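PDB 6I60: alpha-rhamnosidase from Dictyoglomus thermophilum, which probably hydrolyses terminal non-reducing alpha-L-rhamnose residues from alpha-L-rhamnosides, as a glycoside hydrolase. Local coordinates for residues 603-608 with 628-633; 621-626 with 720-725. One frame throughout, in Å; residues are numbered along the deposited sequence.

Contact 1 (603-608 with 628-633); sequences YIVSFY and LTSTFY
Val605 lies with its CG2 methyl over the backbone between Ser630 and Thr631, on the flank of helix 626-648. That methyl is 3.2 Å from Ser630 C and 3.6 Å from Thr631 OG1, so a single branch meets the peptide link, Ser630 CB and the Thr631 hydroxyl. The torsion explains it: with chi1 at -79°, CG1 turns its back on the carbonyl carbon, while CG2 sits between the backbone N and C and faces the helix. On one flank of this methyl, Thr631 CG2 approaches Tyr603 O at 3.6 Å, and Ile604 CG2 packs against Thr631 OG1. On the other, Ser630 OG donates a hydrogen bond to Phe607 O, 3.0 Å long. The bond is bent, with a C=O...OG angle of 144°, and the hydroxyl is tilted 19° from the carbonyl plane. Tyr608 CB rests beside the serine hydroxyl, 3.4 Å from Ser630 OG.

Farther out, both sides have further partners. Thr631 OG1 has its hydrogen-bond partner one turn back, at Glu627 O, which ties the hydroxyl to its own helix. Val605 also touches Ala600, just after helix 586-599, and Ser630 reaches Pro559. Tyr603 sends its ring away from the helix, to Leu660 and Lys663 of helix 651-672, near a bound 2-(2-ethoxyethoxy)ethanol molecule.

The contact thus lays the loop after helix 586-599 on helix 626-648 in the six-hairpin glycosidase domain, mostly by van der Waals contacts of methyls with backbone and hydroxyl atoms, and its one hydrogen bond satisfies a loop carbonyl with a buried serine hydroxyl.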
loop_
_atom_site.group_PDB
_atom_site.type_symbol
_atom_site.label_atom_id
_atom_site.label_comp_id
_atom_site.label_asym_id
_atom_site.label_seq_id
_atom_site.Cartn_x
_atom_site.Cartn_y
_atom_site.Cartn_z
ATOM N N TYR A 603 24.522 21.366 11.506
ATOM C CA TYR A 603 23.984 20.067 11.919
ATOM C C TYR A 603 22.709 19.925 12.715
ATOM O O TYR A 603 22.348 18.836 13.047
ATOM C CB TYR A 603 25.054 19.290 12.637
ATOM C CG TYR A 603 26.332 19.231 11.886
ATOM C CD1 TYR A 603 27.386 20.025 12.236
ATOM C CD2 TYR A 603 26.488 18.383 10.823
ATOM C CE1 TYR A 603 28.570 19.978 11.546
ATOM C CE2 TYR A 603 27.669 18.326 10.127
ATOM C CZ TYR A 603 28.702 19.132 10.498
ATOM O OH TYR A 603 29.882 19.090 9.820
ATOM N N ILE A 604 22.059 21.012 13.063
ATOM C CA ILE A 604 20.795 20.937 13.784
ATOM C C ILE A 604 19.763 21.565 12.861
ATOM O O ILE A 604 19.797 22.777 12.612
ATOM C CB ILE A 604 20.854 21.641 15.150
ATOM C CG1 ILE A 604 21.833 20.917 16.074
ATOM C CG2 ILE A 604 19.488 21.677 15.821
ATOM C CD1 ILE A 604 23.262 20.965 15.610
ATOM N N VAL A 605 18.890 20.733 12.294
ATOM C CA VAL A 605 17.853 21.214 11.386
ATOM C C VAL A 605 16.758 21.833 12.250
ATOM O O VAL A 605 15.924 21.131 12.821
ATOM C CB VAL A 605 17.312 20.100 10.487
ATOM C CG1 VAL A 605 18.269 19.827 9.343
ATOM C CG2 VAL A 605 17.127 18.846 11.282
ATOM N N SER A 606 16.777 23.160 12.365
ATOM C CA SER A 606 15.769 23.856 13.150
ATOM C C SER A 606 14.423 23.924 12.444
ATOM O O SER A 606 13.409 24.182 13.100
ATOM C CB SER A 606 16.249 25.270 13.483
ATOM O OG SER A 606 15.154 26.114 13.787
ATOM N N PHE A 607 14.389 23.700 11.133
ATOM C CA PHE A 607 13.143 23.784 10.385
ATOM C C PHE A 607 12.290 22.547 10.637
ATOM O O PHE A 607 12.776 21.416 10.550
ATOM C CB PHE A 607 13.415 23.935 8.888
ATOM C CG PHE A 607 12.201 23.701 8.028
ATOM C CD1 PHE A 607 12.139 22.612 7.171
ATOM C CD2 PHE A 607 11.117 24.566 8.084
ATOM C CE1 PHE A 607 11.020 22.393 6.383
ATOM C CE2 PHE A 607 9.996 24.351 7.298
ATOM C CZ PHE A 607 9.948 23.264 6.447
ATOM N N TYR A 608 11.018 22.773 10.953
ATOM C CA TYR A 608 10.046 21.701 11.099
ATOM C C TYR A 608 8.657 22.315 11.049
ATOM O O TYR A 608 8.454 23.458 11.466
ATOM C CB TYR A 608 10.244 20.920 12.404
ATOM C CG TYR A 608 9.648 21.588 13.621
ATOM C CD1 TYR A 608 10.337 22.590 14.291
ATOM C CD2 TYR A 608 8.400 21.214 14.107
ATOM C CE1 TYR A 608 9.800 23.206 15.407
ATOM C CE2 TYR A 608 7.854 21.825 15.222
ATOM C CZ TYR A 608 8.559 22.819 15.869
ATOM O OH TYR A 608 8.025 23.432 16.980
ATOM N N LEU A 628 14.298 18.437 17.543
ATOM C CA LEU A 628 14.903 17.156 17.895
ATOM C C LEU A 628 14.423 16.059 16.953
ATOM O O LEU A 628 15.220 15.247 16.471
ATOM C CB LEU A 628 14.571 16.802 19.345
ATOM C CG LEU A 628 15.347 15.665 20.016
ATOM C CD1 LEU A 628 15.739 16.050 21.431
ATOM C CD2 LEU A 628 14.543 14.375 20.019
ATOM N N THR A 629 13.116 16.025 16.684
ATOM C CA THR A 629 12.577 15.090 15.701
ATOM C C THR A 629 13.184 15.315 14.321
ATOM O O THR A 629 13.450 14.349 13.599
ATOM C CB THR A 629 11.052 15.220 15.629
ATOM O OG1 THR A 629 10.519 15.366 16.960
ATOM C CG2 THR A 629 10.431 13.997 14.988
ATOM N N SER A 630 13.446 16.574 13.951
ATOM C CA SER A 630 13.997 16.856 12.628
ATOM C C SER A 630 15.440 16.387 12.527
ATOM O O SER A 630 15.840 15.779 11.527
ATOM C CB SER A 630 13.895 18.348 12.327
ATOM O OG SER A 630 12.673 18.651 11.686
ATOM N N THR A 631 16.244 16.676 13.551
ATOM C CA THR A 631 17.618 16.189 13.575
ATOM C C THR A 631 17.664 14.677 13.730
ATOM O O THR A 631 18.597 14.032 13.239
ATOM C CB THR A 631 18.395 16.876 14.697
ATOM O OG1 THR A 631 18.102 18.280 14.688
ATOM C CG2 THR A 631 19.886 16.683 14.513
ATOM N N PHE A 632 16.667 14.097 14.403
ATOM C CA PHE A 632 16.569 12.643 14.495
ATOM C C PHE A 632 16.484 12.014 13.112
ATOM O O PHE A 632 17.128 10.993 12.843
ATOM C CB PHE A 632 15.355 12.262 15.347
ATOM C CG PHE A 632 14.959 10.812 15.247
ATOM C CD1 PHE A 632 13.986 10.404 14.347
ATOM C CD2 PHE A 632 15.538 9.863 16.074
ATOM C CE1 PHE A 632 13.615 9.073 14.262
ATOM C CE2 PHE A 632 15.166 8.532 15.994
ATOM C CZ PHE A 632 14.204 8.137 15.087
ATOM N N TYR A 633 15.700 12.616 12.216
ATOM C CA TYR A 633 15.554 12.080 10.869
ATOM C C TYR A 633 16.680 12.515 9.943
ATOM O O TYR A 633 16.901 11.867 8.914
ATOM C CB TYR A 633 14.197 12.485 10.290
ATOM C CG TYR A 633 13.083 11.542 10.691
ATOM C CD1 TYR A 633 12.979 10.280 10.121
ATOM C CD2 TYR A 633 12.148 11.905 11.654
ATOM C CE1 TYR A 633 11.970 9.408 10.488
ATOM C CE2 TYR A 633 11.132 11.040 12.027
ATOM C CZ TYR A 633 11.049 9.792 11.440
ATOM O OH TYR A 633 10.046 8.921 11.803
#

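Contact 2 (621-626 with 720-725); sequences PKDNSG and SQTLNT
Asp623 reaches across to Ser720, its CB packing 3.6 Å from Ser720 CB and its carboxylate lying against the serine hydroxyl. Ser720 OG is modelled as donating to Asp623 OD2, but the separation is too short to be read literally at this resolution, and the length of this pairing is doubtful. The same OD2 has Thr722 CB at 3.4 Å. The other carboxylate oxygen turns back to its own loop: Ser625 OG donates to Asp623 OD1 at 3.0 Å, arriving from above the carboxylate plane, 52° out of it, and Gln615 NE2 adds a weak hydrogen bond to OD1. With chi1 at 41°, Asp623 CG is held between the backbone N and C.

Beside the polar pair, Leu723 supplies the nonpolar part. Its CD2 packs 3.7 Å from Ser625 CB and its CD1 3.9 Å from Asp623 CB, one methyl for each loop residue, while Thr722 CG2 lies near Ser625 OG.

Ser720 OG also accepts from Leu723 N at 3.1 Å, with an N-H...O angle of 150°. This bond alone is the pattern of a serine N-cap, here at the turn leading into helix 722-729 in the six-hairpin glycosidase domain.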
loop_
_atom_site.group_PDB
_atom_site.type_symbol
_atom_site.label_atom_id
_atom_site.label_comp_id
_atom_site.label_asym_id
_atom_site.label_seq_id
_atom_site.Cartn_x
_atom_site.Cartn_y
_atom_site.Cartn_z
ATOM N N PRO A 621 3.456 19.711 18.691
ATOM C CA PRO A 621 4.088 19.092 19.866
ATOM C C PRO A 621 4.165 20.048 21.052
ATOM O O PRO A 621 4.493 21.226 20.906
ATOM C CB PRO A 621 5.484 18.714 19.358
ATOM C CG PRO A 621 5.331 18.607 17.871
ATOM C CD PRO A 621 4.307 19.633 17.492
ATOM N N LYS A 622 3.850 19.520 22.239
ATOM C CA LYS A 622 3.868 20.326 23.455
ATOM C C LYS A 622 5.252 20.427 24.077
ATOM O O LYS A 622 5.482 21.322 24.898
ATOM C CB LYS A 622 2.909 19.751 24.499
ATOM C CG LYS A 622 1.721 19.014 23.925
ATOM C CD LYS A 622 0.795 18.515 25.021
ATOM C CE LYS A 622 1.470 17.464 25.887
ATOM N NZ LYS A 622 1.042 16.082 25.521
ATOM N N ASP A 623 6.168 19.532 23.719
ATOM C CA ASP A 623 7.490 19.478 24.323
ATOM C C ASP A 623 8.536 20.270 23.548
ATOM O O ASP A 623 9.717 20.221 23.907
ATOM C CB ASP A 623 7.943 18.022 24.457
ATOM C CG ASP A 623 7.590 17.191 23.238
ATOM O OD1 ASP A 623 7.026 17.753 22.276
ATOM O OD2 ASP A 623 7.876 15.976 23.241
ATOM N N ASN A 624 8.131 20.997 22.505
ATOM C CA ASN A 624 9.056 21.728 21.639
ATOM C C ASN A 624 10.150 20.801 21.112
ATOM O O ASN A 624 11.344 21.110 21.157
ATOM C CB ASN A 624 9.656 22.934 22.364
ATOM C CG ASN A 624 8.707 24.113 22.407
ATOM O OD1 ASN A 624 7.525 23.982 22.088
ATOM N ND2 ASN A 624 9.221 25.273 22.802
ATOM N N SER A 625 9.723 19.643 20.613
ATOM C CA SER A 625 10.623 18.594 20.159
ATOM C C SER A 625 10.796 18.574 18.646
ATOM O O SER A 625 11.464 17.676 18.125
ATOM C CB SER A 625 10.121 17.229 20.638
ATOM O OG SER A 625 8.843 16.932 20.095
ATOM N N GLY A 626 10.215 19.540 17.933
ATOM C CA GLY A 626 10.283 19.517 16.480
ATOM C C GLY A 626 11.705 19.530 15.951
ATOM O O GLY A 626 12.030 18.811 15.002
ATOM N N SER A 720 9.913 14.973 27.830
ATOM C CA SER A 720 8.756 14.192 27.428
ATOM C C SER A 720 9.191 12.785 27.033
ATOM O O SER A 720 10.380 12.454 27.013
ATOM C CB SER A 720 8.022 14.880 26.277
ATOM O OG SER A 720 8.787 14.818 25.086
ATOM N N GLN A 721 8.200 11.945 26.721
ATOM C CA GLN A 721 8.502 10.629 26.172
ATOM C C GLN A 721 9.098 10.745 24.774
ATOM O O GLN A 721 10.054 10.036 24.440
ATOM C CB GLN A 721 7.241 9.767 26.143
ATOM C CG GLN A 721 6.834 9.210 27.494
ATOM C CD GLN A 721 5.435 8.626 27.480
ATOM O OE1 GLN A 721 4.887 8.323 26.419
ATOM N NE2 GLN A 721 4.848 8.467 28.661
ATOM N N THR A 722 8.544 11.637 23.949
ATOM C CA THR A 722 9.065 11.834 22.600
ATOM C C THR A 722 10.530 12.254 22.632
ATOM O O THR A 722 11.328 11.821 21.793
ATOM C CB THR A 722 8.218 12.875 21.862
ATOM O OG1 THR A 722 6.858 12.422 21.790
ATOM C CG2 THR A 722 8.742 13.112 20.453
ATOM N N LEU A 723 10.906 13.075 23.614
ATOM C CA LEU A 723 12.271 13.580 23.699
ATOM C C LEU A 723 13.286 12.507 24.067
ATOM O O LEU A 723 14.488 12.748 23.923
ATOM C CB LEU A 723 12.344 14.723 24.714
ATOM C CG LEU A 723 11.758 16.070 24.281
ATOM C CD1 LEU A 723 11.525 16.974 25.484
ATOM C CD2 LEU A 723 12.660 16.752 23.263
ATOM N N ASN A 724 12.848 11.338 24.524
ATOM C CA ASN A 724 13.769 10.319 25.008
ATOM C C ASN A 724 13.773 9.034 24.190
ATOM O O ASN A 724 14.824 8.399 24.088
ATOM C CB ASN A 724 13.457 9.973 26.473
ATOM C CG ASN A 724 14.208 10.856 27.452
ATOM O OD1 ASN A 724 15.144 11.561 27.080
ATOM N ND2 ASN A 724 13.799 10.821 28.714
ATOM N N THR A 725 12.637 8.628 23.614
ATOM C CA THR A 725 12.625 7.402 22.818
ATOM C C THR A 725 13.389 7.570 21.512
ATOM O O THR A 725 13.948 6.595 20.994
ATOM C CB THR A 725 11.189 6.959 22.521
ATOM O OG1 THR A 725 10.600 7.843 21.558
ATOM C CG2 THR A 725 10.352 6.965 23.779
#

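Following the chain, segment 603-608 lies early in the long loop that follows helix 586-599; contact 1 closes that loop when the chain returns as helix 626-648. Segment 621-626 lies inside the interval so closed, but its partner, 720-725, comes much later, beyond helix 651-672 and an unmodelled stretch, so the two closures cross. Contact 2 thereby joins the end of the same loop to helix 722-729. Their centres are 12 Å apart and they touch directly: Tyr608 CD2 packs 3.5 Å from Gly626 CA, and Leu628 CD1 lies 3.7 Å from Leu723 CD2. Together they tie this loop and the beginning of helix 626-648 to helix 722-729 within the glycosidase domain.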